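Local coordinates for putative lipoprotein (Parabacteroides distasonis ATCC 8503, PDB 3JX8), which is of unknown function but probably acts at the cell surface as a lipoprotein, in adhesion or lipid binding, through a beta-helical adhesin head domain, at residues I20-F34 and E60-S72. Residues are numbered along the deposited sequence; the frame is centred on the assembly and turned at random.
Sequences ISDYDEITFVGSADF and EVEGGTLKIYPKS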
loop_
_atom_site.group_PDB
_atom_site.type_symbol
_atom_site.label_atom_id
_atom_site.label_comp_id
_atom_site.label_asym_id
_atom_site.label_seq_id
_atom_site.Cartn_x
_atom_site.Cartn_y
_atom_site.Cartn_z
ATOM N N ILE A 20 -2.347 -12.799 34.040
ATOM C CA ILE A 20 -2.518 -13.280 32.691
ATOM C C ILE A 20 -1.929 -14.682 32.487
ATOM O O ILE A 20 -0.977 -15.048 33.135
ATOM C CB ILE A 20 -1.862 -12.317 31.673
ATOM C CG1 ILE A 20 -0.366 -12.156 31.928
ATOM C CG2 ILE A 20 -2.510 -10.963 31.707
ATOM C CD1 ILE A 20 0.383 -11.653 30.670
ATOM N N SER A 21 -2.500 -15.444 31.560
ATOM C CA SER A 21 -1.846 -16.646 31.021
ATOM C C SER A 21 -0.838 -16.235 29.975
ATOM O O SER A 21 -0.823 -15.091 29.514
ATOM C CB SER A 21 -2.835 -17.527 30.264
ATOM O OG SER A 21 -3.981 -17.764 31.035
ATOM N N ASP A 22 -0.055 -17.217 29.544
ATOM C CA ASP A 22 0.841 -17.034 28.436
ATOM C C ASP A 22 0.089 -16.646 27.180
ATOM O O ASP A 22 -1.089 -16.935 27.029
ATOM C CB ASP A 22 1.636 -18.311 28.140
ATOM C CG ASP A 22 2.852 -18.044 27.251
ATOM O OD1 ASP A 22 3.507 -17.000 27.419
ATOM O OD2 ASP A 22 3.158 -18.873 26.400
ATOM N N TYR A 23 0.804 -15.980 26.291
ATOM C CA TYR A 23 0.263 -15.556 25.026
ATOM C C TYR A 23 1.387 -15.619 24.027
ATOM O O TYR A 23 2.537 -15.488 24.387
ATOM C CB TYR A 23 -0.294 -14.123 25.140
ATOM C CG TYR A 23 0.709 -13.064 25.588
ATOM C CD1 TYR A 23 1.492 -12.384 24.667
ATOM C CD2 TYR A 23 0.854 -12.728 26.945
ATOM C CE1 TYR A 23 2.396 -11.397 25.072
ATOM C CE2 TYR A 23 1.740 -11.723 27.358
ATOM C CZ TYR A 23 2.511 -11.065 26.415
ATOM O OH TYR A 23 3.396 -10.084 26.808
ATOM N N ASP A 24 1.037 -15.843 22.776
ATOM C CA ASP A 24 2.003 -15.851 21.699
ATOM C C ASP A 24 1.700 -14.764 20.688
ATOM O O ASP A 24 2.351 -14.669 19.660
ATOM C CB ASP A 24 2.047 -17.224 21.022
ATOM C CG ASP A 24 0.747 -17.609 20.343
ATOM O OD1 ASP A 24 -0.210 -16.794 20.279
ATOM O OD2 ASP A 24 0.680 -18.760 19.857
ATOM N N GLU A 25 0.715 -13.933 20.996
ATOM C CA GLU A 25 0.285 -12.889 20.084
ATOM C C GLU A 25 -0.186 -11.664 20.879
ATOM O O GLU A 25 -0.737 -11.811 21.980
ATOM C CB GLU A 25 -0.801 -13.483 19.214
ATOM C CG GLU A 25 -1.391 -12.558 18.219
ATOM C CD GLU A 25 -2.443 -13.241 17.347
ATOM O OE1 GLU A 25 -2.262 -14.467 17.032
ATOM O OE2 GLU A 25 -3.428 -12.526 16.985
ATOM N N ILE A 26 0.078 -10.467 20.341
ATOM C CA ILE A 26 -0.291 -9.182 20.968
ATOM C C ILE A 26 -1.098 -8.334 20.005
ATOM O O ILE A 26 -0.669 -8.108 18.879
ATOM C CB ILE A 26 0.939 -8.356 21.392
ATOM C CG1 ILE A 26 1.750 -9.065 22.499
ATOM C CG2 ILE A 26 0.508 -6.950 21.868
ATOM C CD1 ILE A 26 3.142 -8.391 22.798
ATOM N N THR A 27 -2.265 -7.868 20.459
ATOM C CA THR A 27 -3.026 -6.815 19.816
ATOM C C THR A 27 -2.907 -5.619 20.730
ATOM O O THR A 27 -3.449 -5.644 21.839
ATOM C CB THR A 27 -4.519 -7.169 19.727
ATOM O OG1 THR A 27 -4.665 -8.261 18.846
ATOM C CG2 THR A 27 -5.317 -6.012 19.176
ATOM N N PHE A 28 -2.231 -4.576 20.280
ATOM C CA PHE A 28 -1.978 -3.382 21.092
ATOM C C PHE A 28 -2.404 -2.153 20.339
ATOM O O PHE A 28 -1.840 -1.852 19.305
ATOM C CB PHE A 28 -0.494 -3.278 21.391
ATOM C CG PHE A 28 -0.067 -1.939 21.921
ATOM C CD1 PHE A 28 -0.783 -1.306 22.930
ATOM C CD2 PHE A 28 1.099 -1.346 21.457
ATOM C CE1 PHE A 28 -0.386 -0.058 23.424
ATOM C CE2 PHE A 28 1.517 -0.089 21.943
ATOM C CZ PHE A 28 0.766 0.543 22.937
ATOM N N VAL A 29 -3.394 -1.436 20.838
ATOM C CA VAL A 29 -3.829 -0.212 20.212
ATOM C C VAL A 29 -3.630 0.884 21.226
ATOM O O VAL A 29 -4.132 0.789 22.359
ATOM C CB VAL A 29 -5.323 -0.268 19.890
ATOM C CG1 VAL A 29 -5.807 1.098 19.311
ATOM C CG2 VAL A 29 -5.634 -1.502 19.036
ATOM N N GLY A 30 -2.960 1.947 20.831
ATOM C CA GLY A 30 -2.783 3.085 21.725
ATOM C C GLY A 30 -1.415 3.717 21.694
ATOM O O GLY A 30 -0.559 3.379 20.860
ATOM N N SER A 31 -1.221 4.646 22.632
ATOM C CA SER A 31 -0.070 5.545 22.637
ATOM C C SER A 31 0.970 5.200 23.681
ATOM O O SER A 31 1.910 5.965 23.863
ATOM C CB SER A 31 -0.539 6.991 22.872
ATOM O OG SER A 31 -1.040 7.166 24.197
ATOM N N ALA A 32 0.843 4.042 24.324
ATOM C CA ALA A 32 1.752 3.678 25.421
ATOM C C ALA A 32 3.178 3.469 24.928
ATOM O O ALA A 32 3.410 3.169 23.764
ATOM C CB ALA A 32 1.275 2.409 26.122
ATOM N N ASP A 33 4.121 3.616 25.842
ATOM C CA ASP A 33 5.421 2.974 25.710
ATOM C C ASP A 33 5.301 1.564 26.278
ATOM O O ASP A 33 5.090 1.376 27.483
ATOM C CB ASP A 33 6.490 3.763 26.442
ATOM C CG ASP A 33 6.752 5.116 25.793
ATOM O OD1 ASP A 33 6.659 5.241 24.550
ATOM O OD2 ASP A 33 7.087 6.059 26.517
ATOM N N PHE A 34 5.405 0.585 25.390
ATOM C CA PHE A 34 5.188 -0.809 25.694
ATOM C C PHE A 34 6.538 -1.476 25.597
ATOM O O PHE A 34 7.142 -1.477 24.550
ATOM C CB PHE A 34 4.198 -1.367 24.666
ATOM C CG PHE A 34 3.626 -2.745 24.969
ATOM C CD1 PHE A 34 4.387 -3.762 25.542
ATOM C CD2 PHE A 34 2.334 -3.040 24.562
ATOM C CE1 PHE A 34 3.842 -5.023 25.746
ATOM C CE2 PHE A 34 1.775 -4.291 24.799
ATOM C CZ PHE A 34 2.514 -5.275 25.383
ATOM N N GLU A 60 -6.231 -7.737 28.777
ATOM C CA GLU A 60 -6.428 -9.126 29.123
ATOM C C GLU A 60 -5.804 -10.054 28.103
ATOM O O GLU A 60 -5.520 -9.649 26.965
ATOM C CB GLU A 60 -7.925 -9.437 29.186
ATOM C CG GLU A 60 -8.611 -9.407 27.827
ATOM C CD GLU A 60 -10.130 -9.417 27.895
ATOM O OE1 GLU A 60 -10.723 -9.021 28.917
ATOM O OE2 GLU A 60 -10.748 -9.802 26.892
ATOM N N VAL A 61 -5.641 -11.304 28.514
ATOM C CA VAL A 61 -5.199 -12.345 27.626
ATOM C C VAL A 61 -6.379 -13.244 27.383
ATOM O O VAL A 61 -7.088 -13.621 28.291
ATOM C CB VAL A 61 -4.001 -13.150 28.179
ATOM C CG1 VAL A 61 -3.743 -14.426 27.312
ATOM C CG2 VAL A 61 -2.767 -12.249 28.246
ATOM N N GLU A 62 -6.578 -13.600 26.131
ATOM C CA GLU A 62 -7.697 -14.430 25.761
ATOM C C GLU A 62 -7.351 -15.154 24.469
ATOM O O GLU A 62 -6.916 -14.544 23.483
ATOM C CB GLU A 62 -8.916 -13.532 25.600
ATOM C CG GLU A 62 -10.105 -14.132 24.901
ATOM C CD GLU A 62 -10.528 -13.231 23.744
ATOM O OE1 GLU A 62 -10.977 -12.067 24.002
ATOM O OE2 GLU A 62 -10.350 -13.670 22.570
ATOM N N GLY A 63 -7.526 -16.471 24.485
ATOM C CA GLY A 63 -7.227 -17.272 23.307
ATOM C C GLY A 63 -5.762 -17.165 22.955
ATOM O O GLY A 63 -5.407 -17.129 21.796
ATOM N N GLY A 64 -4.916 -17.102 23.978
ATOM C CA GLY A 64 -3.497 -16.937 23.776
ATOM C C GLY A 64 -3.033 -15.639 23.163
ATOM O O GLY A 64 -1.916 -15.591 22.648
ATOM N N THR A 65 -3.871 -14.602 23.236
ATOM C CA THR A 65 -3.547 -13.271 22.743
ATOM C C THR A 65 -3.707 -12.210 23.823
ATOM O O THR A 65 -4.758 -12.120 24.450
ATOM C CB THR A 65 -4.450 -12.909 21.553
ATOM O OG1 THR A 65 -4.241 -13.879 20.525
ATOM C CG2 THR A 65 -4.132 -11.534 20.992
ATOM N N LEU A 66 -2.648 -11.425 24.034
ATOM C CA LEU A 66 -2.683 -10.261 24.885
ATOM C C LEU A 66 -3.355 -9.143 24.100
ATOM O O LEU A 66 -2.918 -8.772 23.004
ATOM C CB LEU A 66 -1.268 -9.845 25.327
ATOM C CG LEU A 66 -1.172 -8.520 26.093
ATOM C CD1 LEU A 66 -1.907 -8.590 27.426
ATOM C CD2 LEU A 66 0.297 -8.088 26.269
ATOM N N LYS A 67 -4.411 -8.610 24.678
ATOM C CA LYS A 67 -5.191 -7.569 24.075
ATOM C C LYS A 67 -5.209 -6.356 24.987
ATOM O O LYS A 67 -5.680 -6.454 26.143
ATOM C CB LYS A 67 -6.605 -8.079 23.873
ATOM C CG LYS A 67 -6.694 -9.247 22.921
ATOM C CD LYS A 67 -8.102 -9.828 22.934
ATOM C CE LYS A 67 -8.225 -11.022 21.997
ATOM N NZ LYS A 67 -9.668 -11.342 21.635
ATOM N N ILE A 68 -4.695 -5.229 24.475
ATOM C CA ILE A 68 -4.680 -3.939 25.176
ATOM C C ILE A 68 -5.188 -2.881 24.198
ATOM O O ILE A 68 -4.533 -2.577 23.199
ATOM C CB ILE A 68 -3.268 -3.573 25.712
ATOM C CG1 ILE A 68 -2.853 -4.592 26.778
ATOM C CG2 ILE A 68 -3.225 -2.131 26.302
ATOM C CD1 ILE A 68 -1.421 -4.442 27.306
ATOM N N TYR A 69 -6.361 -2.335 24.459
ATOM C CA TYR A 69 -6.901 -1.300 23.588
ATOM C C TYR A 69 -8.040 -0.570 24.266
ATOM O O TYR A 69 -8.647 -1.114 25.196
ATOM C CB TYR A 69 -7.380 -1.928 22.272
ATOM C CG TYR A 69 -8.314 -3.085 22.457
ATOM C CD1 TYR A 69 -9.651 -2.867 22.677
ATOM C CD2 TYR A 69 -7.878 -4.389 22.371
ATOM C CE1 TYR A 69 -10.528 -3.899 22.853
ATOM C CE2 TYR A 69 -8.776 -5.454 22.554
ATOM C CZ TYR A 69 -10.084 -5.185 22.801
ATOM O OH TYR A 69 -11.009 -6.187 22.983
ATOM N N PRO A 70 -8.334 0.665 23.813
ATOM C CA PRO A 70 -9.483 1.385 24.349
ATOM C C PRO A 70 -10.777 0.665 24.058
ATOM O O PRO A 70 -10.933 0.093 22.981
ATOM C CB PRO A 70 -9.445 2.727 23.626
ATOM C CG PRO A 70 -8.049 2.861 23.143
ATOM C CD PRO A 70 -7.601 1.478 22.829
ATOM N N LYS A 71 -11.687 0.663 25.031
ATOM C CA LYS A 71 -12.999 0.093 24.820
ATOM C C LYS A 71 -13.773 0.829 23.713
ATOM O O LYS A 71 -13.541 2.018 23.440
ATOM C CB LYS A 71 -13.832 0.172 26.098
ATOM C CG LYS A 71 -13.346 -0.699 27.232
ATOM C CD LYS A 71 -14.256 -0.541 28.455
ATOM C CE LYS A 71 -13.652 -1.297 29.636
ATOM N NZ LYS A 71 -14.416 -1.149 30.898
ATOM N N SER A 72 -14.719 0.101 23.129
ATOM C CA SER A 72 -15.762 0.700 22.317
ATOM C C SER A 72 -16.572 1.656 23.126
ATOM O O SER A 72 -16.817 1.417 24.302
ATOM C CB SER A 72 -16.741 -0.342 21.812
ATOM O OG SER A 72 -16.118 -1.238 20.943
HETATM O O HOH W 1 -3.123 -16.375 20.107
#
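Leu66, on strand 65-70, packs against a face of Tyr23 and the edge of Phe34 near one end of a parallel beta-helix (solenoid), the fold expected of the pectate-lyase-like clan to which this adhesin head family belongs. Strand 25-29 lies between strand 65-70 and strand 100-104 and runs parallel to 65-70, 9° between their directions; Tyr23 and Phe34 flank it in sequence. Leu66 has the most surface buried here. Its CB sits over one face of the Tyr23 ring, 3.7 Å from the centroid and 8° off the normal, a CH-pi contact. With CG anti to the backbone N (chi1 173°), CD2 touches both Tyr23 CZ and Phe34 CZ, each at 3.7 Å, the latter at the ring's edge and in its plane. A flexible branched aliphatic chain can thus meet a ring face with CB and a ring edge with a methyl. Tyr23 suits the boundary: its ring packs on carbon while its OH hydrogen-bonds Ser93 OG.

Val61, on strand 57-62, the antiparallel partner of 65-70, packs its CG2 3.5 Å from Ile20 CB, two beta-branched groups crossing at about a right angle; the same methyl lies 3.9 Å from Tyr23 CD2. On the face of the sheet that carries Leu66, Ile26 and Phe28, Ile68 CD1 lies 4.1 Å from Phe34 CE2, and Leu45 touches both Ile68 and Leu66. The other face is more polar: Thr27 and Lys67 lie abreast, and Lys67 NZ reaches back to a salt bridge with Glu62 OE2.

Backbone bonds alternate between the strands: Glu25 O takes Leu66 N, Leu66 O takes Thr27 N, Thr27 O takes Ile68 N and Ile68 O takes Val29 N. The type I' turn from Glu62 to Thr65 puts Gly63 and Gly64 at positive phi, which glycine adopts readily. From within this turn Gly64 O accepts Asp24 N (3.0 Å), while a water donates to Asp24 OD1 and Gly63 O and accepts from Thr65 OG1 at 2.8 Å.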